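Spherulin-4 (Aspergillus clavatus, PDB 5C5G) probably hydrolyses galactosaminogalactan, an N-acetylgalactosamine-containing polysaccharide, as a (beta/alpha)-barrel glycoside hydrolase. Local coordinates at residues Ser87-Arg90 with Arg91-Thr95; Thr207-Gly211 with Ser212-Gly216; Lys219-Arg222 with Gln223-Glu227. All coordinates share one frame; numbering follows the deposited sequence.

Overall arrangement
Spherulin-4 folds as a closed barrel of eight parallel strands, and its three local contacts illustrate how a barrel helix starts, runs and leads on to a strand. From the N terminus, contact 1 comes first, within helix 86-103, which links strand 71-78 to strand 112-116. Contact 2 follows much later, where the loop after strand 198-203 turns into helix 212-224; contact 3 lies at the C-terminal part of that helix and leads toward strand 227-230. The contacts stand in series, neither nested nor crossed, and each closes only a turn of backbone. Contacts 2 and 3 have centres about 15 Å apart, whereas contact 1 lies on the opposite side of the chain's centre.

Contact 1 (Ser87-Arg90 with Arg91-Thr95)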
loop_
_atom_site.group_PDB
_atom_site.type_symbol
_atom_site.label_atom_id
_atom_site.label_comp_id
_atom_site.label_asym_id
_atom_site.label_seq_id
_atom_site.Cartn_x
_atom_site.Cartn_y
_atom_site.Cartn_z
ATOM N N SER A 87 3.927 17.289 -14.259
ATOM C CA SER A 87 2.584 17.700 -14.639
ATOM C C SER A 87 1.688 16.491 -14.925
ATOM O O SER A 87 0.484 16.543 -14.683
ATOM C CB SER A 87 2.613 18.644 -15.844
ATOM O OG SER A 87 3.073 17.974 -17.003
ATOM N N GLU A 88 2.275 15.402 -15.417
ATOM C CA GLU A 88 1.511 14.188 -15.695
ATOM C C GLU A 88 1.188 13.469 -14.396
ATOM O O GLU A 88 0.087 12.955 -14.205
ATOM C CB GLU A 88 2.286 13.278 -16.647
ATOM C CG GLU A 88 2.457 13.892 -18.032
ATOM C CD GLU A 88 3.435 13.138 -18.909
ATOM O OE1 GLU A 88 3.705 11.951 -18.628
ATOM O OE2 GLU A 88 3.935 13.741 -19.882
ATOM N N VAL A 89 2.143 13.458 -13.479
ATOM C CA VAL A 89 1.896 12.901 -12.158
ATOM C C VAL A 89 0.763 13.687 -11.486
ATOM O O VAL A 89 -0.164 13.112 -10.920
ATOM C CB VAL A 89 3.167 12.938 -11.299
ATOM C CG1 VAL A 89 2.888 12.453 -9.908
ATOM C CG2 VAL A 89 4.263 12.090 -11.933
ATOM N N ARG A 90 0.827 15.008 -11.565
ATOM C CA ARG A 90 -0.195 15.845 -10.971
ATOM C C ARG A 90 -1.566 15.603 -11.606
ATOM O O ARG A 90 -2.573 15.596 -10.906
ATOM C CB ARG A 90 0.195 17.305 -11.067
ATOM C CG ARG A 90 -0.811 18.223 -10.444
ATOM C CD ARG A 90 -0.204 19.568 -10.149
ATOM N NE ARG A 90 -1.090 20.364 -9.310
ATOM C CZ ARG A 90 -0.690 21.382 -8.555
ATOM N NH1 ARG A 90 0.586 21.729 -8.527
ATOM N NH2 ARG A 90 -1.573 22.048 -7.823
ATOM N N ARG A 91 -1.620 15.415 -12.923
ATOM C CA ARG A 91 -2.898 15.109 -13.568
ATOM C C ARG A 91 -3.510 13.874 -12.924
ATOM O O ARG A 91 -4.711 13.833 -12.634
ATOM C CB ARG A 91 -2.735 14.904 -15.075
ATOM C CG ARG A 91 -4.017 14.464 -15.777
ATOM C CD ARG A 91 -4.176 12.948 -15.819
ATOM N NE ARG A 91 -5.450 12.580 -16.421
ATOM C CZ ARG A 91 -5.961 11.357 -16.380
ATOM N NH1 ARG A 91 -7.129 11.113 -16.951
ATOM N NH2 ARG A 91 -5.291 10.372 -15.799
ATOM N N ASP A 92 -2.707 12.858 -12.670
ATOM C CA ASP A 92 -3.240 11.633 -12.100
ATOM C C ASP A 92 -3.734 11.870 -10.670
ATOM O O ASP A 92 -4.803 11.395 -10.280
ATOM C CB ASP A 92 -2.207 10.503 -12.127
ATOM C CG ASP A 92 -1.966 9.953 -13.513
ATOM O OD1 ASP A 92 -2.749 10.240 -14.443
ATOM O OD2 ASP A 92 -0.968 9.215 -13.678
ATOM N N ILE A 93 -2.960 12.596 -9.861
ATOM C CA ILE A 93 -3.388 12.912 -8.501
ATOM C C ILE A 93 -4.732 13.627 -8.538
ATOM O O ILE A 93 -5.661 13.296 -7.784
ATOM C CB ILE A 93 -2.359 13.821 -7.799
ATOM C CG1 ILE A 93 -1.020 13.090 -7.609
ATOM C CG2 ILE A 93 -2.898 14.283 -6.456
ATOM C CD1 ILE A 93 0.123 14.017 -7.200
ATOM N N GLU A 94 -4.825 14.644 -9.378
ATOM C CA GLU A 94 -6.027 15.467 -9.464
ATOM C C GLU A 94 -7.223 14.685 -9.988
ATOM O O GLU A 94 -8.361 14.975 -9.643
ATOM C CB GLU A 94 -5.758 16.704 -10.314
ATOM C CG GLU A 94 -4.821 17.658 -9.577
ATOM C CD GLU A 94 -4.499 18.912 -10.339
ATOM O OE1 GLU A 94 -4.817 18.977 -11.544
ATOM O OE2 GLU A 94 -3.926 19.836 -9.715
ATOM N N THR A 95 -6.975 13.704 -10.833
ATOM C CA THR A 95 -8.046 12.864 -11.362
ATOM C C THR A 95 -8.671 12.076 -10.217
ATOM O O THR A 95 -9.885 12.096 -10.028
ATOM C CB THR A 95 -7.513 11.933 -12.473
ATOM O OG1 THR A 95 -7.007 12.726 -13.563
ATOM C CG2 THR A 95 -8.606 11.043 -13.008
HETATM O O HOH W 1 -4.067 20.357 -7.036
#
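An i to i+4 salt bridge between Arg90 and Glu94 marks this local contact within helix 86-103, in the beta-alpha-beta unit that joins strand 71-78 to strand 112-116. Arg90 NE gives a nearly straight bond to Glu94 OE2 at 2.9 Å. The carboxylate oxygen lies close to the guanidinium plane, at its edge, yet is itself approached from above the carboxylate plane, and the two planes are 79° apart. Arg90 reaches it with an extended chain whose CG is anti to the backbone N (chi1 -179°). A water adds a second link, accepting from Arg90 NH2 and donating to the same Glu94 OE2 at 2.7 Å.

Arg91 and Asp92 form a neighbouring ion pair, with Arg91 NH2 2.9 Å from Asp92 OD1; Asp92 OD2 bridges to Arg84. Thr95 OG1 sits over a face of the Arg91 guanidinium and donates to Arg91 O at 2.7 Å.

On the buried side, Val89 CG1 meets Ile93 CD1 at 4.2 Å. Both side chains rest on Phe115 of strand 112-116; Val89 also packs on Tyr129 and Leu133, and Ile93 on Val136, of helix 124-139.

Contact 2 (Thr207-Gly211 with Ser212-Gly216); sequences TSVEG and SDLRG
Glu210 and Gly211 turn their carbonyls onto the first turn of helix 212-224, with Gly211 as the N-cap residue, after an inverse gamma turn centred on Val209. The firm bond is Arg215 N to Gly211 O, 3.0 Å and in the carbonyl plane; Leu214 N leans on the same oxygen only weakly. Glu210 O takes two further weak bonds, from Asp213 N at 3.0 Å and from Leu214 N at 3.4 Å. Gly211 has a positive phi of 58°, a backbone shape that glycine adopts readily.

Around this backbone the side chains meet chiefly through carbon. Val209 lays CG1 beside the turn, 3.9 Å from Asp213 O, and comes within 4.4 Å of Leu214 CD1. That branch is anti to the backbone N of Val209 (chi1 -177°), which brings it alongside the helix. Leu214 sets its CB 3.5 Å from Gly211 O and also near Val209 O, a carbonyl that is hydrogen-bonded to His232; beyond the contact, Leu214 packs against Leu251 of helix 245-252. Asp213 places its CB 3.3 Å from Glu210 O. Arg215 sends an extended chain away from the loop to the backbone oxygen of His2.

The first turn is thus held by main-chain bonds, one firm and the rest weak, with a loose apolar contact between Val209 and Leu214 alongside. At this largely exposed surface Glu210 OE2 and Asp213 OD2 are 6.9 Å apart and not in contact, so their mutual repulsion is probably modest.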
loop_
_atom_site.group_PDB
_atom_site.type_symbol
_atom_site.label_atom_id
_atom_site.label_comp_id
_atom_site.label_asym_id
_atom_site.label_seq_id
_atom_site.Cartn_x
_atom_site.Cartn_y
_atom_site.Cartn_z
ATOM N N THR A 207 4.379 -22.478 0.732
ATOM C CA THR A 207 3.165 -22.839 1.453
ATOM C C THR A 207 3.480 -23.511 2.786
ATOM O O THR A 207 2.633 -23.526 3.675
ATOM C CB THR A 207 2.241 -23.727 0.620
ATOM O OG1 THR A 207 2.983 -24.846 0.148
ATOM C CG2 THR A 207 1.677 -22.955 -0.567
ATOM N N SER A 208 4.698 -24.030 2.945
ATOM C CA SER A 208 5.112 -24.649 4.200
ATOM C C SER A 208 5.293 -23.635 5.333
ATOM O O SER A 208 5.359 -24.013 6.504
ATOM C CB SER A 208 6.401 -25.441 3.983
ATOM O OG SER A 208 7.400 -24.625 3.392
ATOM N N VAL A 209 5.383 -22.359 4.993
ATOM C CA VAL A 209 5.370 -21.319 6.006
ATOM C C VAL A 209 3.909 -21.079 6.372
ATOM O O VAL A 209 3.248 -20.183 5.851
ATOM C CB VAL A 209 6.053 -20.037 5.526
ATOM C CG1 VAL A 209 6.074 -19.001 6.652
ATOM C CG2 VAL A 209 7.460 -20.342 5.049
ATOM N N GLU A 210 3.426 -21.896 7.299
ATOM C CA GLU A 210 2.017 -21.969 7.666
ATOM C C GLU A 210 1.935 -22.182 9.174
ATOM O O GLU A 210 2.938 -22.519 9.811
ATOM C CB GLU A 210 1.345 -23.136 6.942
ATOM C CG GLU A 210 1.942 -24.495 7.301
ATOM C CD GLU A 210 1.221 -25.647 6.647
ATOM O OE1 GLU A 210 -0.028 -25.646 6.655
ATOM O OE2 GLU A 210 1.909 -26.561 6.136
ATOM N N GLY A 211 0.758 -22.015 9.759
ATOM C CA GLY A 211 0.578 -22.260 11.179
ATOM C C GLY A 211 1.515 -21.405 11.993
ATOM O O GLY A 211 1.685 -20.227 11.723
ATOM N N SER A 212 2.148 -22.024 12.980
ATOM C CA SER A 212 3.061 -21.293 13.845
ATOM C C SER A 212 4.249 -20.715 13.079
ATOM O O SER A 212 4.832 -19.727 13.518
ATOM C CB SER A 212 3.534 -22.168 14.996
ATOM O OG SER A 212 4.152 -23.354 14.534
ATOM N N ASP A 213 4.642 -21.312 11.955
ATOM C CA ASP A 213 5.729 -20.759 11.150
ATOM C C ASP A 213 5.314 -19.400 10.571
ATOM O O ASP A 213 6.114 -18.456 10.524
ATOM C CB ASP A 213 6.135 -21.686 9.995
ATOM C CG ASP A 213 6.849 -22.948 10.436
ATOM O OD1 ASP A 213 7.101 -23.162 11.640
ATOM O OD2 ASP A 213 7.167 -23.765 9.537
ATOM N N LEU A 214 4.069 -19.292 10.125
ATOM C CA LEU A 214 3.556 -18.032 9.604
ATOM C C LEU A 214 3.392 -17.014 10.741
ATOM O O LEU A 214 3.662 -15.823 10.564
ATOM C CB LEU A 214 2.219 -18.239 8.885
ATOM C CG LEU A 214 1.635 -16.986 8.222
ATOM C CD1 LEU A 214 2.575 -16.389 7.171
ATOM C CD2 LEU A 214 0.294 -17.338 7.594
ATOM N N ARG A 215 2.930 -17.472 11.897
ATOM C CA ARG A 215 2.828 -16.601 13.060
ATOM C C ARG A 215 4.187 -15.965 13.343
ATOM O O ARG A 215 4.268 -14.754 13.590
ATOM C CB ARG A 215 2.341 -17.369 14.277
ATOM C CG ARG A 215 2.169 -16.502 15.520
ATOM C CD ARG A 215 1.566 -17.339 16.630
ATOM N NE ARG A 215 1.259 -16.561 17.831
ATOM C CZ ARG A 215 0.088 -15.973 18.080
ATOM N NH1 ARG A 215 -0.917 -16.068 17.216
ATOM N NH2 ARG A 215 -0.079 -15.283 19.202
ATOM N N GLY A 216 5.250 -16.760 13.339
ATOM C CA GLY A 216 6.577 -16.241 13.600
ATOM C C GLY A 216 6.994 -15.200 12.578
ATOM O O GLY A 216 7.546 -14.162 12.942
#

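Contact 3 (Lys219-Arg222 with Gln223-Glu227)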
loop_
_atom_site.group_PDB
_atom_site.type_symbol
_atom_site.label_atom_id
_atom_site.label_comp_id
_atom_site.label_asym_id
_atom_site.label_seq_id
_atom_site.Cartn_x
_atom_site.Cartn_y
_atom_site.Cartn_z
ATOM N N LYS A 219 5.067 -11.918 13.244
ATOM C CA LYS A 219 5.618 -11.237 14.405
ATOM C C LYS A 219 6.938 -10.546 14.072
ATOM O O LYS A 219 7.171 -9.405 14.466
ATOM C CB LYS A 219 5.830 -12.244 15.524
ATOM C CG LYS A 219 6.357 -11.629 16.789
ATOM C CD LYS A 219 6.310 -12.609 17.941
ATOM C CE LYS A 219 6.856 -12.002 19.204
ATOM N NZ LYS A 219 6.699 -12.941 20.352
ATOM N N GLN A 220 7.812 -11.239 13.349
ATOM C CA GLN A 220 9.115 -10.672 13.016
ATOM C C GLN A 220 8.951 -9.386 12.210
ATOM O O GLN A 220 9.651 -8.402 12.437
ATOM C CB GLN A 220 9.972 -11.659 12.219
ATOM C CG GLN A 220 10.453 -12.835 13.014
ATOM C CD GLN A 220 10.878 -13.973 12.120
ATOM O OE1 GLN A 220 11.484 -13.765 11.063
ATOM N NE2 GLN A 220 10.553 -15.189 12.531
ATOM N N VAL A 221 8.037 -9.385 11.243
ATOM C CA VAL A 221 7.860 -8.220 10.387
ATOM C C VAL A 221 7.149 -7.090 11.137
ATOM O O VAL A 221 7.487 -5.928 10.950
ATOM C CB VAL A 221 7.163 -8.603 9.052
ATOM C CG1 VAL A 221 7.047 -7.414 8.136
ATOM C CG2 VAL A 221 7.952 -9.719 8.337
ATOM N N ARG A 222 6.188 -7.426 11.990
ATOM C CA ARG A 222 5.506 -6.408 12.779
ATOM C C ARG A 222 6.478 -5.575 13.593
ATOM O O ARG A 222 6.227 -4.405 13.860
ATOM C CB ARG A 222 4.428 -7.045 13.680
ATOM C CG ARG A 222 3.135 -7.336 12.926
ATOM C CD ARG A 222 2.128 -8.118 13.715
ATOM N NE ARG A 222 1.722 -7.420 14.919
ATOM C CZ ARG A 222 0.681 -7.776 15.655
ATOM N NH1 ARG A 222 -0.094 -8.797 15.296
ATOM N NH2 ARG A 222 0.426 -7.119 16.770
ATOM N N GLN A 223 7.581 -6.165 14.028
ATOM C CA GLN A 223 8.514 -5.410 14.830
ATOM C C GLN A 223 9.119 -4.237 14.072
ATOM O O GLN A 223 9.450 -3.216 14.684
ATOM C CB GLN A 223 9.630 -6.311 15.316
ATOM C CG GLN A 223 10.529 -5.664 16.352
ATOM C CD GLN A 223 11.557 -6.627 16.922
ATOM O OE1 GLN A 223 12.014 -7.545 16.239
ATOM N NE2 GLN A 223 11.917 -6.427 18.187
ATOM N N VAL A 224 9.272 -4.394 12.765
ATOM C CA VAL A 224 10.063 -3.461 11.966
ATOM C C VAL A 224 9.270 -2.655 10.949
ATOM O O VAL A 224 9.808 -1.682 10.417
ATOM C CB VAL A 224 11.248 -4.171 11.251
ATOM C CG1 VAL A 224 12.227 -4.697 12.267
ATOM C CG2 VAL A 224 10.772 -5.276 10.350
ATOM N N ALA A 225 8.019 -3.022 10.673
ATOM C CA ALA A 225 7.236 -2.342 9.643
ATOM C C ALA A 225 5.795 -2.172 10.091
ATOM O O ALA A 225 5.140 -3.144 10.485
ATOM C CB ALA A 225 7.273 -3.118 8.345
ATOM N N ASP A 226 5.293 -0.948 10.020
ATOM C CA ASP A 226 3.941 -0.642 10.479
ATOM C C ASP A 226 2.877 -0.953 9.438
ATOM O O ASP A 226 1.697 -0.870 9.759
ATOM C CB ASP A 226 3.852 0.826 10.875
ATOM C CG ASP A 226 2.569 1.177 11.597
ATOM O OD1 ASP A 226 2.282 0.545 12.640
ATOM O OD2 ASP A 226 1.865 2.114 11.139
ATOM N N GLU A 227 3.264 -1.312 8.213
ATOM C CA GLU A 227 2.309 -1.778 7.202
ATOM C C GLU A 227 2.908 -2.984 6.521
ATOM O O GLU A 227 4.093 -2.967 6.204
ATOM C CB GLU A 227 1.953 -0.694 6.176
ATOM C CG GLU A 227 1.752 0.677 6.808
ATOM C CD GLU A 227 0.789 1.590 6.089
ATOM O OE1 GLU A 227 -0.113 1.083 5.378
ATOM O OE2 GLU A 227 0.926 2.813 6.257
HETATM O O HOH W 2 11.885 -8.804 14.122
#
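The carbonyl oxygen of Val221 receives two backbone N-H groups in the C-terminal part of helix 212-224, as the chain leaves segment 219-222 for strand 227-230. Ala225 N reaches Val221 O at 3.0 Å, nearly in line with the carbonyl bond, whereas Val224 N, also at 3.0 Å, comes from above the carbonyl plane, 55° out of it. Just before this, Gln223 N bonds to Lys219 O at 3.3 Å and more weakly to Gln220 O.

The carbonyl of Gln220 has another partner in a water that donates to Gln220 O at 2.8 Å and also to Gln223 OE1. Gln223 gets its amide there on an extended chain with CG anti to the backbone N (chi1 -170°). CG2 of Val224, placed between the backbone N and carbonyl carbon of Val224, lies 3.4 Å from Val221 O. On the barrel side, Val221 CG1 approaches Ala225 CB at 4.3 Å, and both side chains lie against Ala200 of strand 198-203.

Arg222 points away from segment 223-227. Bent at chi3 (60°), it spends its guanidinium on backbone oxygens of Gly5, Pro6 and Ser254, tying this end of the helix to both chain termini.

The chemistry thus divides by face: a water joins the Gln220 carbonyl to the Gln223 side chain, Val221 and Ala225 face strand 198-203 with carbon, and the Val221 oxygen takes two N-H groups as the chain turns toward the last barrel strand.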